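Local coordinates for tryptophan decarboxylase 1 (Oryza sativa subsp. japonica, PDB 6KHP), which catalyses the pyridoxal phosphate-dependent decarboxylation of L-tryptophan to tryptamine and of 5-hydroxy-L-tryptophan to serotonin, and works as a homodimer, at the interface of chains A and B. Coordinates in Å, arbitrary orientation; residue numbers count along the deposited sequence, not the author numbering. Chains: chain A/B, Tryptophan decarboxylase 1.

Contact 1: the interface of chains A and B. Residues chain A 60-61, 63-64; chain B 159-161.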
loop_
_atom_site.group_PDB
_atom_site.type_symbol
_atom_site.label_atom_id
_atom_site.label_comp_id
_atom_site.label_asym_id
_atom_site.label_seq_id
_atom_site.Cartn_x
_atom_site.Cartn_y
_atom_site.Cartn_z
ATOM N N GLY A 60 -0.955 11.279 -11.691
ATOM C CA GLY A 60 -1.862 10.571 -10.817
ATOM C C GLY A 60 -1.417 9.177 -10.421
ATOM O O GLY A 60 -2.151 8.497 -9.691
ATOM N N TYR A 61 -0.244 8.725 -10.874
ATOM C CA TYR A 61 0.162 7.352 -10.579
ATOM C C TYR A 61 0.361 7.124 -9.085
ATOM O O TYR A 61 0.164 5.998 -8.603
ATOM C CB TYR A 61 1.446 6.999 -11.331
ATOM C CG TYR A 61 2.701 7.378 -10.576
ATOM C CD1 TYR A 61 3.182 8.678 -10.607
ATOM C CD2 TYR A 61 3.402 6.429 -9.817
ATOM C CE1 TYR A 61 4.327 9.036 -9.921
ATOM C CE2 TYR A 61 4.553 6.779 -9.112
ATOM C CZ TYR A 61 5.006 8.085 -9.171
ATOM O OH TYR A 61 6.133 8.445 -8.483
ATOM N N GLN A 63 -0.950 8.282 -5.986
ATOM C CA GLN A 63 -2.064 7.864 -5.142
ATOM C C GLN A 63 -2.621 6.506 -5.566
ATOM O O GLN A 63 -3.225 5.812 -4.751
ATOM C CB GLN A 63 -3.175 8.916 -5.151
ATOM C CG GLN A 63 -4.361 8.508 -4.326
ATOM C CD GLN A 63 -5.305 9.640 -3.997
ATOM O OE1 GLN A 63 -4.902 10.663 -3.441
ATOM N NE2 GLN A 63 -6.581 9.446 -4.305
ATOM N N ASP A 64 -2.479 6.124 -6.838
ATOM C CA ASP A 64 -2.876 4.776 -7.232
ATOM C C ASP A 64 -2.100 3.736 -6.435
ATOM O O ASP A 64 -2.689 2.810 -5.860
ATOM C CB ASP A 64 -2.655 4.554 -8.734
ATOM C CG ASP A 64 -3.632 5.325 -9.607
ATOM O OD1 ASP A 64 -4.724 5.702 -9.124
ATOM O OD2 ASP A 64 -3.301 5.543 -10.791
ATOM N N ARG B 159 -7.076 15.414 -4.842
ATOM C CA ARG B 159 -7.613 14.123 -5.244
ATOM C C ARG B 159 -8.572 13.585 -4.190
ATOM O O ARG B 159 -8.446 13.838 -2.989
ATOM C CB ARG B 159 -6.500 13.100 -5.493
ATOM C CG ARG B 159 -5.772 13.314 -6.808
ATOM C CD ARG B 159 -4.845 12.159 -7.140
ATOM N NE ARG B 159 -5.584 10.952 -7.516
ATOM C CZ ARG B 159 -5.034 9.895 -8.116
ATOM N NH1 ARG B 159 -3.735 9.904 -8.400
ATOM N NH2 ARG B 159 -5.769 8.828 -8.427
ATOM N N THR B 160 -9.532 12.832 -4.664
ATOM C CA THR B 160 -10.543 12.191 -3.853
ATOM C C THR B 160 -10.337 10.673 -3.996
ATOM O O THR B 160 -9.422 10.218 -4.706
ATOM C CB THR B 160 -11.911 12.744 -4.299
ATOM O OG1 THR B 160 -12.514 13.502 -3.238
ATOM C CG2 THR B 160 -12.855 11.700 -4.844
ATOM N N GLY B 161 -11.125 9.878 -3.275
ATOM C CA GLY B 161 -11.027 8.438 -3.424
ATOM C C GLY B 161 -11.112 7.953 -4.863
ATOM O O GLY B 161 -10.213 7.249 -5.338
HETATM O O HOH W 1 -1.165 10.931 -7.319
#
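B:Arg159 reaches out of a loop of chain B and lays its guanidinium against the start of the short helix 61-65 of chain A, where A:Gly60, A:Gln63 and A:Asp64 receive it. Among the polar contacts, NH1 of B:Arg159 gives a hydrogen bond to the backbone oxygen O of A:Gly60 at 2.5 Å; that oxygen lies in the guanidinium plane, while the donor is tilted 20° from the plane of the carbonyl. The other terminal nitrogen, NH2 of B:Arg159, forms a long and weak salt bridge to the carboxylate OD1 of A:Asp64 at 3.4 Å. Here the carboxylate stands nearly perpendicular to the guanidinium, so the two charged groups do not pair flat, side by side.

Stacking is the second element. The side chains of A:Gln63 and B:Arg159 run past each other in opposite directions, their amide and guanidinium planes 21° apart, and CB of A:Gln63 sits 3.4 Å above one face of the guanidinium, toward its rim. A:Gln63 has CG anti to the backbone N (chi1 178°), and the extended chain carries its amide back along the arginine to B:Thr160, whose O accepts a weak hydrogen bond from NE2 at 3.0 Å.

Water makes the third link in this patch of the homodimer interface: water 1 lies 3.0 Å from the backbone N of A:Gln63 and bridges it to NH1 of B:Arg159.

Contact 2: the interface of chains A and B. Residues chain A 355, 357, 359, 378-380; chain B 176, 214-216, 273.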
loop_
_atom_site.group_PDB
_atom_site.type_symbol
_atom_site.label_atom_id
_atom_site.label_comp_id
_atom_site.label_asym_id
_atom_site.label_seq_id
_atom_site.Cartn_x
_atom_site.Cartn_y
_atom_site.Cartn_z
ATOM N N THR A 355 9.238 42.970 13.797
ATOM C CA THR A 355 8.130 42.964 14.728
ATOM C C THR A 355 8.716 42.951 16.131
ATOM O O THR A 355 9.928 42.738 16.317
ATOM C CB THR A 355 7.204 41.766 14.494
ATOM O OG1 THR A 355 7.915 40.555 14.769
ATOM C CG2 THR A 355 6.731 41.732 13.050
ATOM N N PRO A 357 6.795 41.367 19.124
ATOM C CA PRO A 357 5.759 40.784 19.970
ATOM C C PRO A 357 6.319 40.464 21.348
ATOM O O PRO A 357 7.503 40.151 21.512
ATOM C CB PRO A 357 5.356 39.513 19.215
ATOM C CG PRO A 357 6.590 39.132 18.515
ATOM C CD PRO A 357 7.280 40.398 18.124
ATOM N N TYR A 359 5.929 38.065 23.527
ATOM C CA TYR A 359 6.383 36.736 23.933
ATOM C C TYR A 359 7.794 36.429 23.441
ATOM O O TYR A 359 8.417 35.487 23.946
ATOM C CB TYR A 359 5.393 35.654 23.459
ATOM C CG TYR A 359 5.587 35.189 22.025
ATOM C CD1 TYR A 359 5.200 36.000 20.950
ATOM C CD2 TYR A 359 6.138 33.942 21.745
ATOM C CE1 TYR A 359 5.370 35.596 19.640
ATOM C CE2 TYR A 359 6.317 33.518 20.424
ATOM C CZ TYR A 359 5.935 34.359 19.375
ATOM O OH TYR A 359 6.111 33.953 18.062
ATOM N N VAL A 378 10.532 37.106 5.700
ATOM C CA VAL A 378 9.076 37.180 5.773
ATOM C C VAL A 378 8.568 36.563 7.073
ATOM O O VAL A 378 7.750 37.159 7.782
ATOM C CB VAL A 378 8.435 36.504 4.543
ATOM C CG1 VAL A 378 6.916 36.443 4.698
ATOM C CG2 VAL A 378 8.790 37.261 3.280
ATOM N N GLY A 379 9.023 35.353 7.399
ATOM C CA GLY A 379 8.429 34.575 8.470
ATOM C C GLY A 379 9.087 34.813 9.824
ATOM O O GLY A 379 10.032 35.586 9.969
ATOM N N VAL A 380 8.578 34.098 10.829
ATOM C CA VAL A 380 9.147 34.149 12.174
ATOM C C VAL A 380 10.186 33.042 12.349
ATOM O O VAL A 380 11.382 33.321 12.505
ATOM C CB VAL A 380 8.053 34.037 13.243
ATOM C CG1 VAL A 380 8.646 34.276 14.643
ATOM C CG2 VAL A 380 6.923 35.016 12.922
ATOM N N SER B 176 3.613 32.526 8.058
ATOM C CA SER B 176 3.627 33.870 7.478
ATOM C C SER B 176 3.488 33.808 5.969
ATOM O O SER B 176 2.739 34.600 5.372
ATOM C CB SER B 176 4.912 34.617 7.846
ATOM O OG SER B 176 5.123 34.671 9.240
ATOM N N HIS B 214 -1.253 36.473 15.581
ATOM C CA HIS B 214 0.181 36.717 15.614
ATOM C C HIS B 214 0.539 38.018 14.903
ATOM O O HIS B 214 -0.039 38.363 13.869
ATOM C CB HIS B 214 0.927 35.545 14.978
ATOM C CG HIS B 214 2.362 35.462 15.388
ATOM N ND1 HIS B 214 3.313 36.359 14.949
ATOM C CD2 HIS B 214 3.008 34.598 16.205
ATOM C CE1 HIS B 214 4.483 36.051 15.479
ATOM N NE2 HIS B 214 4.326 34.989 16.248
ATOM N N SER B 215 1.514 38.741 15.461
ATOM C CA SER B 215 1.938 40.003 14.858
ATOM C C SER B 215 2.509 39.813 13.459
ATOM O O SER B 215 2.556 40.780 12.690
ATOM C CB SER B 215 2.976 40.708 15.742
ATOM O OG SER B 215 4.130 39.900 15.925
ATOM N N THR B 216 2.958 38.603 13.110
ATOM C CA THR B 216 3.441 38.385 11.752
ATOM C C THR B 216 2.313 38.473 10.733
ATOM O O THR B 216 2.584 38.669 9.544
ATOM C CB THR B 216 4.150 37.029 11.632
ATOM O OG1 THR B 216 4.985 37.026 10.465
ATOM C CG2 THR B 216 3.133 35.889 11.524
ATOM N N THR B 273 -0.908 32.196 19.813
ATOM C CA THR B 273 0.451 31.995 20.301
ATOM C C THR B 273 0.551 32.326 21.783
ATOM O O THR B 273 1.136 31.564 22.563
ATOM C CB THR B 273 1.418 32.864 19.486
ATOM O OG1 THR B 273 1.385 32.450 18.117
ATOM C CG2 THR B 273 2.866 32.760 20.014
HETATM O O HOH W 2 4.934 38.292 7.775
HETATM O O HOH W 3 6.281 38.647 14.586
#
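Loop residues A:Thr355 and A:Pro357, the 3-10 helix 358-360 and the loop 378-380 of chain A meet the first turns of helices 175-193 and 215-223 of chain B, together with loop residues B:His214 and B:Thr273. A:Tyr359, the proton donor of the reaction, makes the central contact: its OH takes a hydrogen bond from NE2 of B:His214 at 2.7 Å, 165° at the hydrogen and close to the imidazole plane; the two rings stand edge to face, 87° apart. The methyl CG2 of B:Thr273 presses on one face of the phenol, 3.5 Å from CZ of A:Tyr359.

B:His214 has CG anti to the backbone N (chi1 -159°), which sends its ring to the tyrosine. Behind the imidazole, the backbone N of B:Thr216 donates to ND1 of B:His214 at 2.9 Å, also in the ring plane, and holds its rotation. CG2 of A:Val380 packs 3.7 Å from CE1 of B:His214. A phenylalanine in place of A:Tyr359 would probably leave NE2 of B:His214 without its partner and the reaction without its proton donor.

Water 3 joins OG1 of A:Thr355 to OG of B:Ser215, and water 2 joins O of A:Val378 to O and OG1 of B:Thr216, whose OG1 also hydrogen-bonds to OG of B:Ser176 (2.7 Å). The site completes the active centre from both subunits, bringing the catalytic tyrosine of one chain to the serotonin- and cofactor-binding residues of the other.

Contact 3: the interface of chains A and B. Residues chain A 176, 216, 219; chain B 374-375, 377-380.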
loop_
_atom_site.group_PDB
_atom_site.type_symbol
_atom_site.label_atom_id
_atom_site.label_comp_id
_atom_site.label_asym_id
_atom_site.label_seq_id
_atom_site.Cartn_x
_atom_site.Cartn_y
_atom_site.Cartn_z
ATOM N N SER A 176 13.399 34.478 -4.701
ATOM C CA SER A 176 12.126 35.194 -4.679
ATOM C C SER A 176 11.926 35.958 -3.377
ATOM O O SER A 176 11.446 37.097 -3.393
ATOM C CB SER A 176 10.958 34.233 -4.885
ATOM O OG SER A 176 11.002 33.638 -6.161
ATOM N N THR A 216 10.337 35.180 -11.663
ATOM C CA THR A 216 9.972 35.356 -10.266
ATOM C C THR A 216 10.173 36.790 -9.776
ATOM O O THR A 216 9.524 37.187 -8.802
ATOM C CB THR A 216 10.752 34.374 -9.390
ATOM O OG1 THR A 216 10.064 34.235 -8.140
ATOM C CG2 THR A 216 12.184 34.864 -9.149
ATOM N N LYS A 219 6.893 38.431 -10.483
ATOM C CA LYS A 219 5.932 37.920 -9.514
ATOM C C LYS A 219 6.111 38.575 -8.143
ATOM O O LYS A 219 5.124 38.914 -7.474
ATOM C CB LYS A 219 6.062 36.400 -9.410
ATOM C CG LYS A 219 5.185 35.790 -8.318
ATOM C CD LYS A 219 5.309 34.279 -8.245
ATOM C CE LYS A 219 4.562 33.749 -7.034
ATOM N NZ LYS A 219 4.712 32.272 -6.937
ATOM N N LYS B 374 1.442 25.566 -6.649
ATOM C CA LYS B 374 2.802 26.091 -6.639
ATOM C C LYS B 374 2.832 27.606 -6.818
ATOM O O LYS B 374 3.841 28.238 -6.491
ATOM C CB LYS B 374 3.639 25.407 -7.723
ATOM C CG LYS B 374 3.636 23.895 -7.647
ATOM C CD LYS B 374 3.678 23.281 -9.023
ATOM C CE LYS B 374 4.936 22.446 -9.221
ATOM N NZ LYS B 374 5.089 21.307 -8.273
ATOM N N ASP B 375 1.751 28.208 -7.310
ATOM C CA ASP B 375 1.755 29.649 -7.505
ATOM C C ASP B 375 1.337 30.417 -6.254
ATOM O O ASP B 375 1.598 31.628 -6.167
ATOM C CB ASP B 375 0.872 30.007 -8.698
ATOM C CG ASP B 375 1.502 29.578 -10.023
ATOM O OD1 ASP B 375 1.340 28.399 -10.416
ATOM O OD2 ASP B 375 2.179 30.414 -10.658
ATOM N N GLN B 377 2.734 30.654 -3.337
ATOM C CA GLN B 377 4.038 30.326 -2.798
ATOM C C GLN B 377 4.949 31.502 -3.105
ATOM O O GLN B 377 4.907 32.020 -4.225
ATOM C CB GLN B 377 4.534 29.038 -3.444
ATOM C CG GLN B 377 5.708 28.416 -2.794
ATOM C CD GLN B 377 5.945 27.011 -3.307
ATOM O OE1 GLN B 377 6.502 26.173 -2.604
ATOM N NE2 GLN B 377 5.517 26.746 -4.539
ATOM N N VAL B 378 5.751 31.959 -2.139
ATOM C CA VAL B 378 6.603 33.122 -2.396
ATOM C C VAL B 378 7.528 32.841 -3.578
ATOM O O VAL B 378 7.464 33.514 -4.618
ATOM C CB VAL B 378 7.375 33.522 -1.127
ATOM C CG1 VAL B 378 8.650 34.289 -1.466
ATOM C CG2 VAL B 378 6.491 34.382 -0.265
ATOM N N GLY B 379 8.362 31.815 -3.460
ATOM C CA GLY B 379 9.158 31.390 -4.589
ATOM C C GLY B 379 8.916 29.942 -4.949
ATOM O O GLY B 379 9.126 29.053 -4.114
ATOM N N VAL B 380 8.433 29.681 -6.164
ATOM C CA VAL B 380 8.450 28.312 -6.657
ATOM C C VAL B 380 9.889 27.969 -6.998
ATOM O O VAL B 380 10.623 28.793 -7.566
ATOM C CB VAL B 380 7.538 28.126 -7.883
ATOM C CG1 VAL B 380 7.156 26.649 -8.027
ATOM C CG2 VAL B 380 6.311 29.026 -7.803
HETATM O O HOH W 4 8.215 35.571 -6.466
#
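A:Lys219, from helix 215-223, stretches across to the loop of chain B around B:Gln377. Its CB leaves the helix with CG anti to the backbone N (chi1 174°), and CG and CD continue the fully extended chain toward chain B. CE of A:Lys219 lies 3.3 Å from the backbone O of B:Gln377. At the tip, NZ of A:Lys219 donates a hydrogen bond to that same O of B:Gln377 at 2.7 Å, approaching nearly along the C=O axis at 160°. A weaker bond runs from NZ of A:Lys219 to O of B:Asp375 at 3.3 Å, and the methyl CG2 of B:Val380 lies 3.7 Å from the same NZ. OD2 of B:Asp375 is 4.9 Å from NZ of A:Lys219, not in contact, and may favour a positive charge there.

Beside the lysine, CB of A:Ser176 packs tightly on CA of B:Gly379. Water 4 links O and OG1 of A:Thr216 to O of B:Val378, 2.9 Å from the last. Together the lysine and the water hold the backbone of the loop 377-380 against the partner subunit, and probably help to position B:Val380, a residue that binds pyridoxal phosphate.

Contacts 2 and 3 lie about 21 Å apart, measured between the centres of their C-alpha atoms, and are related portions of the two-fold interface with the chains exchanged: B:Ser176 and B:Thr216 in contact 2, A:Ser176 and A:Thr216 in contact 3, each facing residues 378-380 of the partner. That loop has a different backbone conformation in the two copies. Contact 1 shares no residues with them and lies about 36 Å from contact 2 and 26 Å from contact 3. Some 37 Å from A:Tyr359, it probably serves dimer cohesion, whereas the other two probably link subunit pairing to the active sites.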